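Local coordinates for protein DNA polymerase (Pyrobaculum calidifontis, PDB 5MDN) that probably catalyses the template-directed extension of DNA from deoxyribonucleoside triphosphates, as a magnesium-binding family B DNA polymerase of a hyperthermophilic archaeon, at residues L434-Y439 / G467-V472; V452-V457 / T535-A540; V457-R462 / K527-E532. All coordinates share one frame; numbering follows the deposited sequence.

Contact 1 of 3, residues L434-Y439 / G467-V472; sequences LSPDTY and GFIPAV
Polar side chains of the loop 434-439 meet the backbone N-H groups that open helix 468-486. Asp437 OD2 accepts Phe468 N at 3.0 Å through its syn lone pair, and Ser435 OG accepts Ile469 N along a nearly straight line of 3.3 Å. The serine hydroxyl, anti to its own backbone N (chi1 -167°), in turn donates to Asp437 OD1 from above the carboxylate plane, so one short chain of bonds orients both groups. The helix start would probably stabilise the negative charge of the aspartate.

Nonpolar contacts flank these bonds. Gly467, at the N-cap position, brings its CA to 3.6 Å from Thr438 CG2, and a side chain there would run into that methyl and into Ser435 CB. The ring of Pro470 rests on the chain at Leu434 and Ser435, its CD 3.6 Å from Ser435 CB, while Pro436 CD touches Ile469 CG1.

Asn433 ties the two sides further, accepting from Thr438 OG1 through its backbone O and from Gly467 N through its OD1. On the loop's side, Leu434 and Thr438 lie against Phe461 of strand 460-462, whereas Ile469 faces helices 370-384 and 514-519. Helix 468-486 is probably the first of the two long fingers helices.

Contact 2 of 3, residues V452-V457 / T535-A540; sequences VVAPEV and TAFARA
The ring of Phe537 packs against Pro455, and the two side chains cross at about a right angle. A single proline carbon makes the closest approach: Pro455 CD stands 3.4 Å from the centroid of the Phe537 ring, only 8° off its normal, which is a CH-pi contact over the centre of the face. The aromatic ring is brought there by a first torsion of -86°, with CG anti to the carbonyl carbon and beside the backbone N, so that it leaves helix 528-551 and runs toward the chain at the end of strand 451-453. Ala454, just after that strand ends, approaches the same ring obliquely, its CA 3.6 Å and its CB 3.8 Å from Phe537 CE2. Tyr432 adds a ring stack to Phe537, and Ile428 of helix 424-431 also touches it.

The other part of the proline faces the helix backbone one residue earlier. Pro455 CG approaches Ala536 O at 3.7 Å, and the methyl of Ala536 is directed at the turn, where its CB lies 3.5 Å from Pro455 O. Val457 CG1 touches the same methyl at 4.2 Å, so Ala536 meets both Pro455 and Val457.

No hydrogen bond joins the two segments. Proline offers no backbone N-H, but its CD is bonded to the amide nitrogen, and the hydrogens there are likely to be slightly positive and well matched to the electron-rich face of the phenylalanine. The contact therefore rests on dispersion and weak electrostatics, and depends on the close fit of these surfaces, with one carbon of a rigid ring set over the centre of a flat one.

Contact 3 of 3, residues V457-R462 / K527-E532; sequences VGHRFR and KKEVAE
His459 has CG anti to the carbonyl carbon (chi1 -60°), which carries its imidazole from the turn before strand 460-462 onto the first turns of helix 528-551. Glu529 and Glu532 start from the same first torsion but then part: Glu529 bends at its second torsion (92°) and leads its carboxylate away, while Glu532 stays extended beyond CG (179°) and reaches the histidine with its tip.

The imidazole therefore meets one glutamate with a face and the other with its edge. Glu529 CG lies 3.6 Å from the centroid of the His459 ring, a CH-pi contact offset toward the rim, and Val457 O sits above the opposite face. In the ring plane, His459 NE2 points at Glu532 OE1, 3.4 Å away; this hydrogen bond is nearly straight but weak, and the carboxylate is almost coplanar with the ring. Two glutamates so near would probably favour a protonated imidazole. An alanine in place of His459 would remove the imidazole and probably loosen the turn from the helix, since both the cover over Glu529 and the bond to Glu532 depend on it.

Farther along the strand, Phe461 enters edge-on. Its CZ is 3.6 Å from Glu529 O, in the ring plane, and its CE2 is 4.1 Å from Val530 CG2. The same ring also touches Ser533, so it lies between the loop after helix 424-431 and helix 528-551. Strand 460-462 pairs antiparallel with strand 451-453, and through His459 and Phe461 this end of the two-stranded sheet packs on the start of helix 528-551.

The six segments run in the order 434-439, 452-457, 457-462, 467-472, 527-532 and 535-540, so contact 1 crosses both others while contact 3 is nested within contact 2. Their centres are close: about 9 Å separates contacts 2 and 3, 11 Å contacts 1 and 3, and 16 Å contacts 1 and 2. Contacts 2 and 3 share Val457, the two-stranded sheet and helix 528-551; contact 1 joins them through Thr438 O, probably hydrogen-bonded to Arg462 N, and through Leu434 against Phe537. The excursion between helices 424-431 and 468-486 is thereby fastened to helix 528-551, within the polymerase part of the chain and away from the metal sites.

Contact 1 of 3, residues L434-Y439 / G467-V472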
loop_
_atom_site.group_PDB
_atom_site.type_symbol
_atom_site.label_atom_id
_atom_site.label_comp_id
_atom_site.label_asym_id
_atom_site.label_seq_id
_atom_site.Cartn_x
_atom_site.Cartn_y
_atom_site.Cartn_z
ATOM N N LEU A 434 -13.746 17.831 17.010
ATOM C CA LEU A 434 -14.364 16.511 17.008
ATOM C C LEU A 434 -13.326 15.459 17.382
ATOM O O LEU A 434 -12.224 15.440 16.823
ATOM C CB LEU A 434 -14.971 16.194 15.640
ATOM C CG LEU A 434 -16.278 16.867 15.204
ATOM C CD1 LEU A 434 -16.858 17.775 16.282
ATOM C CD2 LEU A 434 -16.077 17.634 13.906
ATOM N N SER A 435 -13.690 14.576 18.315
ATOM C CA SER A 435 -12.791 13.553 18.835
ATOM C C SER A 435 -13.579 12.607 19.733
ATOM O O SER A 435 -14.602 13.008 20.305
ATOM C CB SER A 435 -11.634 14.189 19.610
ATOM O OG SER A 435 -10.602 13.251 19.857
ATOM N N PRO A 436 -13.161 11.343 19.860
ATOM C CA PRO A 436 -13.870 10.437 20.782
ATOM C C PRO A 436 -13.950 10.964 22.205
ATOM O O PRO A 436 -14.971 10.774 22.878
ATOM C CB PRO A 436 -13.048 9.144 20.693
ATOM C CG PRO A 436 -12.431 9.187 19.341
ATOM C CD PRO A 436 -12.133 10.637 19.075
ATOM N N ASP A 437 -12.897 11.627 22.686
ATOM C CA ASP A 437 -12.852 12.107 24.061
ATOM C C ASP A 437 -13.651 13.386 24.286
ATOM O O ASP A 437 -13.889 13.746 25.445
ATOM C CB ASP A 437 -11.397 12.327 24.486
ATOM C CG ASP A 437 -10.549 12.919 23.378
ATOM O OD1 ASP A 437 -10.602 12.391 22.245
ATOM O OD2 ASP A 437 -9.825 13.903 23.637
ATOM N N THR A 438 -14.069 14.080 23.226
ATOM C CA THR A 438 -14.848 15.305 23.366
ATOM C C THR A 438 -16.339 15.101 23.127
ATOM O O THR A 438 -17.114 16.044 23.324
ATOM C CB THR A 438 -14.322 16.380 22.408
ATOM O OG1 THR A 438 -14.440 15.919 21.056
ATOM C CG2 THR A 438 -12.866 16.679 22.711
ATOM N N TYR A 439 -16.753 13.908 22.711
ATOM C CA TYR A 439 -18.166 13.619 22.512
ATOM C C TYR A 439 -18.888 13.517 23.853
ATOM O O TYR A 439 -18.307 13.129 24.871
ATOM C CB TYR A 439 -18.322 12.324 21.712
ATOM C CG TYR A 439 -19.721 11.751 21.680
ATOM C CD1 TYR A 439 -20.703 12.300 20.865
ATOM C CD2 TYR A 439 -20.054 10.644 22.451
ATOM C CE1 TYR A 439 -21.982 11.772 20.831
ATOM C CE2 TYR A 439 -21.326 10.109 22.422
ATOM C CZ TYR A 439 -22.286 10.674 21.610
ATOM O OH TYR A 439 -23.556 10.143 21.583
ATOM N N GLY A 467 -9.340 18.134 21.915
ATOM C CA GLY A 467 -9.350 16.704 21.912
ATOM C C GLY A 467 -8.097 16.102 21.398
ATOM O O GLY A 467 -7.268 16.739 20.881
ATOM N N PHE A 468 -7.992 14.817 21.504
ATOM C CA PHE A 468 -6.778 14.118 21.095
ATOM C C PHE A 468 -6.558 14.218 19.591
ATOM O O PHE A 468 -5.488 14.638 19.138
ATOM C CB PHE A 468 -6.840 12.655 21.535
ATOM C CG PHE A 468 -5.694 11.825 21.033
ATOM C CD1 PHE A 468 -4.386 12.192 21.300
ATOM C CD2 PHE A 468 -5.924 10.678 20.291
ATOM C CE1 PHE A 468 -3.328 11.432 20.837
ATOM C CE2 PHE A 468 -4.871 9.913 19.825
ATOM C CZ PHE A 468 -3.572 10.290 20.098
ATOM N N ILE A 469 -7.564 13.830 18.799
ATOM C CA ILE A 469 -7.411 13.876 17.342
ATOM C C ILE A 469 -7.211 15.294 16.836
ATOM O O ILE A 469 -6.334 15.502 15.982
ATOM C CB ILE A 469 -8.585 13.149 16.664
ATOM C CG1 ILE A 469 -8.610 11.678 17.080
ATOM C CG2 ILE A 469 -8.485 13.272 15.150
ATOM C CD1 ILE A 469 -7.353 10.921 16.713
ATOM N N PRO A 470 -7.961 16.312 17.285
ATOM C CA PRO A 470 -7.626 17.678 16.851
ATOM C C PRO A 470 -6.213 18.096 17.217
ATOM O O PRO A 470 -5.522 18.701 16.390
ATOM C CB PRO A 470 -8.679 18.535 17.564
ATOM C CG PRO A 470 -9.833 17.627 17.742
ATOM C CD PRO A 470 -9.237 16.279 18.025
ATOM N N ALA A 471 -5.750 17.760 18.424
ATOM C CA ALA A 471 -4.398 18.134 18.829
ATOM C C ALA A 471 -3.350 17.542 17.892
ATOM O O ALA A 471 -2.335 18.184 17.601
ATOM C CB ALA A 471 -4.139 17.693 20.270
ATOM N N VAL A 472 -3.577 16.315 17.413
ATOM C CA VAL A 472 -2.628 15.677 16.502
ATOM C C VAL A 472 -2.634 16.374 15.148
ATOM O O VAL A 472 -1.576 16.674 14.578
ATOM C CB VAL A 472 -2.948 14.178 16.364
ATOM C CG1 VAL A 472 -2.078 13.549 15.288
ATOM C CG2 VAL A 472 -2.757 13.474 17.696
#

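Contact 2 of 3, residues V452-V457 / T535-A540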
loop_
_atom_site.group_PDB
_atom_site.type_symbol
_atom_site.label_atom_id
_atom_site.label_comp_id
_atom_site.label_asym_id
_atom_site.label_seq_id
_atom_site.Cartn_x
_atom_site.Cartn_y
_atom_site.Cartn_z
ATOM N N VAL A 452 -20.569 22.544 20.744
ATOM C CA VAL A 452 -20.910 22.709 19.337
ATOM C C VAL A 452 -21.747 21.510 18.916
ATOM O O VAL A 452 -21.401 20.363 19.226
ATOM C CB VAL A 452 -19.660 22.846 18.445
ATOM C CG1 VAL A 452 -19.002 24.200 18.657
ATOM C CG2 VAL A 452 -18.667 21.723 18.720
ATOM N N VAL A 453 -22.854 21.774 18.231
ATOM C CA VAL A 453 -23.789 20.738 17.812
ATOM C C VAL A 453 -23.577 20.473 16.331
ATOM O O VAL A 453 -23.521 21.411 15.524
ATOM C CB VAL A 453 -25.244 21.145 18.098
ATOM C CG1 VAL A 453 -26.190 19.986 17.821
ATOM C CG2 VAL A 453 -25.391 21.625 19.534
ATOM N N ALA A 454 -23.464 19.205 15.976
ATOM C CA ALA A 454 -23.233 18.817 14.591
ATOM C C ALA A 454 -24.519 18.972 13.792
ATOM O O ALA A 454 -25.591 18.593 14.280
ATOM C CB ALA A 454 -22.722 17.384 14.509
ATOM N N PRO A 455 -24.464 19.539 12.586
ATOM C CA PRO A 455 -25.697 19.746 11.815
ATOM C C PRO A 455 -26.455 18.441 11.584
ATOM O O PRO A 455 -25.872 17.356 11.530
ATOM C CB PRO A 455 -25.197 20.361 10.502
ATOM C CG PRO A 455 -23.737 20.009 10.427
ATOM C CD PRO A 455 -23.271 19.995 11.855
ATOM N N GLU A 456 -27.768 18.585 11.406
ATOM C CA GLU A 456 -28.820 17.720 11.930
ATOM C C GLU A 456 -28.499 16.235 12.098
ATOM O O GLU A 456 -29.325 15.369 11.794
ATOM C CB GLU A 456 -30.069 17.898 11.064
ATOM C CG GLU A 456 -31.384 17.528 11.757
ATOM C CD GLU A 456 -32.615 17.803 10.904
ATOM O OE1 GLU A 456 -32.504 18.508 9.875
ATOM O OE2 GLU A 456 -33.694 17.288 11.259
ATOM N N VAL A 457 -27.283 15.911 12.513
ATOM C CA VAL A 457 -27.101 14.593 13.096
ATOM C C VAL A 457 -27.285 14.718 14.601
ATOM O O VAL A 457 -27.662 13.749 15.268
ATOM C CB VAL A 457 -25.754 13.956 12.720
ATOM C CG1 VAL A 457 -24.623 14.653 13.412
ATOM C CG2 VAL A 457 -25.788 12.481 13.066
ATOM N N THR A 535 -18.925 13.817 8.629
ATOM C CA THR A 535 -19.624 13.788 7.347
ATOM C C THR A 535 -20.686 14.877 7.270
ATOM O O THR A 535 -20.818 15.553 6.242
ATOM C CB THR A 535 -20.261 12.417 7.118
ATOM O OG1 THR A 535 -21.314 12.213 8.069
ATOM C CG2 THR A 535 -19.230 11.316 7.270
ATOM N N ALA A 536 -21.457 15.057 8.346
ATOM C CA ALA A 536 -22.558 16.014 8.314
ATOM C C ALA A 536 -22.045 17.439 8.163
ATOM O O ALA A 536 -22.614 18.231 7.403
ATOM C CB ALA A 536 -23.410 15.880 9.576
ATOM N N PHE A 537 -20.975 17.786 8.883
ATOM C CA PHE A 537 -20.301 19.054 8.622
ATOM C C PHE A 537 -19.784 19.109 7.191
ATOM O O PHE A 537 -19.897 20.142 6.523
ATOM C CB PHE A 537 -19.155 19.265 9.612
ATOM C CG PHE A 537 -19.576 19.896 10.911
ATOM C CD1 PHE A 537 -19.928 21.237 10.963
ATOM C CD2 PHE A 537 -19.597 19.158 12.084
ATOM C CE1 PHE A 537 -20.306 21.825 12.157
ATOM C CE2 PHE A 537 -19.976 19.741 13.281
ATOM C CZ PHE A 537 -20.329 21.077 13.317
ATOM N N ALA A 538 -19.226 17.998 6.702
ATOM C CA ALA A 538 -18.665 17.969 5.354
ATOM C C ALA A 538 -19.748 18.138 4.297
ATOM O O ALA A 538 -19.572 18.895 3.333
ATOM C CB ALA A 538 -17.901 16.666 5.131
ATOM N N ARG A 539 -20.867 17.428 4.448
ATOM C CA ARG A 539 -21.947 17.533 3.475
ATOM C C ARG A 539 -22.520 18.946 3.433
ATOM O O ARG A 539 -22.848 19.459 2.358
ATOM C CB ARG A 539 -23.039 16.514 3.800
ATOM C CG ARG A 539 -24.237 16.553 2.866
ATOM C CD ARG A 539 -25.310 15.565 3.300
ATOM N NE ARG A 539 -24.824 14.188 3.285
ATOM C CZ ARG A 539 -24.870 13.392 2.221
ATOM N NH1 ARG A 539 -25.381 13.835 1.081
ATOM N NH2 ARG A 539 -24.403 12.153 2.297
ATOM N N ALA A 540 -22.634 19.595 4.597
ATOM C CA ALA A 540 -23.304 20.891 4.667
ATOM C C ALA A 540 -22.566 21.963 3.870
ATOM O O ALA A 540 -23.192 22.741 3.139
ATOM C CB ALA A 540 -23.454 21.322 6.126
#

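Contact 3 of 3, residues V457-R462 / K527-E532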
loop_
_atom_site.group_PDB
_atom_site.type_symbol
_atom_site.label_atom_id
_atom_site.label_comp_id
_atom_site.label_asym_id
_atom_site.label_seq_id
_atom_site.Cartn_x
_atom_site.Cartn_y
_atom_site.Cartn_z
ATOM N N VAL A 457 -27.283 15.911 12.513
ATOM C CA VAL A 457 -27.101 14.593 13.096
ATOM C C VAL A 457 -27.285 14.718 14.601
ATOM O O VAL A 457 -27.662 13.749 15.268
ATOM C CB VAL A 457 -25.754 13.956 12.720
ATOM C CG1 VAL A 457 -24.623 14.653 13.412
ATOM C CG2 VAL A 457 -25.788 12.481 13.066
ATOM N N GLY A 458 -27.049 15.921 15.131
ATOM C CA GLY A 458 -27.370 16.282 16.495
ATOM C C GLY A 458 -26.426 15.776 17.558
ATOM O O GLY A 458 -26.807 15.726 18.732
ATOM N N HIS A 459 -25.203 15.405 17.196
ATOM C CA HIS A 459 -24.225 15.026 18.204
ATOM C C HIS A 459 -23.538 16.259 18.782
ATOM O O HIS A 459 -23.355 17.273 18.104
ATOM C CB HIS A 459 -23.193 14.064 17.617
ATOM C CG HIS A 459 -23.788 12.793 17.099
ATOM N ND1 HIS A 459 -24.667 12.028 17.835
ATOM C CD2 HIS A 459 -23.639 12.159 15.913
ATOM C CE1 HIS A 459 -25.031 10.975 17.125
ATOM N NE2 HIS A 459 -24.421 11.031 15.955
ATOM N N ARG A 460 -23.150 16.162 20.053
ATOM C CA ARG A 460 -22.639 17.298 20.808
ATOM C C ARG A 460 -21.197 17.050 21.226
ATOM O O ARG A 460 -20.832 15.936 21.613
ATOM C CB ARG A 460 -23.498 17.571 22.042
ATOM C CG ARG A 460 -24.501 16.484 22.346
ATOM C CD ARG A 460 -25.451 16.944 23.430
ATOM N NE ARG A 460 -24.728 17.462 24.587
ATOM C CZ ARG A 460 -25.231 18.327 25.462
ATOM N NH1 ARG A 460 -26.470 18.781 25.322
ATOM N NH2 ARG A 460 -24.492 18.735 26.484
ATOM N N PHE A 461 -20.378 18.098 21.142
ATOM C CA PHE A 461 -18.948 17.988 21.382
ATOM C C PHE A 461 -18.459 19.146 22.238
ATOM O O PHE A 461 -18.982 20.264 22.170
ATOM C CB PHE A 461 -18.148 17.951 20.071
ATOM C CG PHE A 461 -18.384 16.714 19.249
ATOM C CD1 PHE A 461 -19.507 16.611 18.447
ATOM C CD2 PHE A 461 -17.480 15.662 19.266
ATOM C CE1 PHE A 461 -19.732 15.482 17.684
ATOM C CE2 PHE A 461 -17.700 14.526 18.501
ATOM C CZ PHE A 461 -18.828 14.439 17.710
ATOM N N ARG A 462 -17.448 18.909 23.017
ATOM C CA ARG A 462 -16.974 19.957 23.825
ATOM C C ARG A 462 -16.063 20.817 23.083
ATOM O O ARG A 462 -15.243 20.360 22.387
ATOM C CB ARG A 462 -16.189 19.404 24.983
ATOM C CG ARG A 462 -16.819 18.195 25.599
ATOM C CD ARG A 462 -15.821 17.492 26.476
ATOM N NE ARG A 462 -15.286 18.408 27.452
ATOM C CZ ARG A 462 -15.608 18.370 28.731
ATOM N NH1 ARG A 462 -16.464 17.457 29.159
ATOM N NH2 ARG A 462 -15.078 19.237 29.567
ATOM N N LYS A 527 -15.021 6.021 16.855
ATOM C CA LYS A 527 -16.280 6.389 17.492
ATOM C C LYS A 527 -17.255 6.791 16.398
ATOM O O LYS A 527 -16.960 7.691 15.606
ATOM C CB LYS A 527 -16.087 7.526 18.500
ATOM C CG LYS A 527 -17.347 7.893 19.258
ATOM C CD LYS A 527 -17.756 6.767 20.193
ATOM C CE LYS A 527 -17.250 6.990 21.609
ATOM N NZ LYS A 527 -17.935 8.134 22.263
ATOM N N LYS A 528 -18.405 6.112 16.348
ATOM C CA LYS A 528 -19.346 6.323 15.250
ATOM C C LYS A 528 -19.839 7.764 15.203
ATOM O O LYS A 528 -19.966 8.346 14.120
ATOM C CB LYS A 528 -20.530 5.366 15.385
ATOM C CG LYS A 528 -21.550 5.495 14.266
ATOM C CD LYS A 528 -22.684 4.502 14.430
ATOM C CE LYS A 528 -23.592 4.909 15.580
ATOM N NZ LYS A 528 -24.711 3.949 15.779
ATOM N N GLU A 529 -20.118 8.357 16.365
ATOM C CA GLU A 529 -20.662 9.710 16.394
ATOM C C GLU A 529 -19.657 10.750 15.918
ATOM O O GLU A 529 -20.065 11.834 15.489
ATOM C CB GLU A 529 -21.140 10.058 17.805
ATOM C CG GLU A 529 -22.287 9.193 18.300
ATOM C CD GLU A 529 -21.811 7.973 19.062
ATOM O OE1 GLU A 529 -20.595 7.695 19.034
ATOM O OE2 GLU A 529 -22.651 7.287 19.679
ATOM N N VAL A 530 -18.360 10.450 15.981
ATOM C CA VAL A 530 -17.364 11.357 15.420
ATOM C C VAL A 530 -17.417 11.327 13.898
ATOM O O VAL A 530 -17.530 12.370 13.245
ATOM C CB VAL A 530 -15.958 11.010 15.942
ATOM C CG1 VAL A 530 -14.936 12.004 15.411
ATOM C CG2 VAL A 530 -15.948 10.998 17.461
ATOM N N ALA A 531 -17.335 10.129 13.313
ATOM C CA ALA A 531 -17.381 9.996 11.859
ATOM C C ALA A 531 -18.653 10.609 11.287
ATOM O O ALA A 531 -18.605 11.390 10.330
ATOM C CB ALA A 531 -17.266 8.522 11.465
ATOM N N GLU A 532 -19.806 10.270 11.869
ATOM C CA GLU A 532 -21.069 10.811 11.377
ATOM C C GLU A 532 -21.127 12.329 11.514
ATOM O O GLU A 532 -21.735 13.006 10.677
ATOM C CB GLU A 532 -22.238 10.158 12.116
ATOM C CG GLU A 532 -22.435 8.688 11.770
ATOM C CD GLU A 532 -23.589 8.056 12.524
ATOM O OE1 GLU A 532 -24.107 8.693 13.465
ATOM O OE2 GLU A 532 -23.978 6.923 12.172
#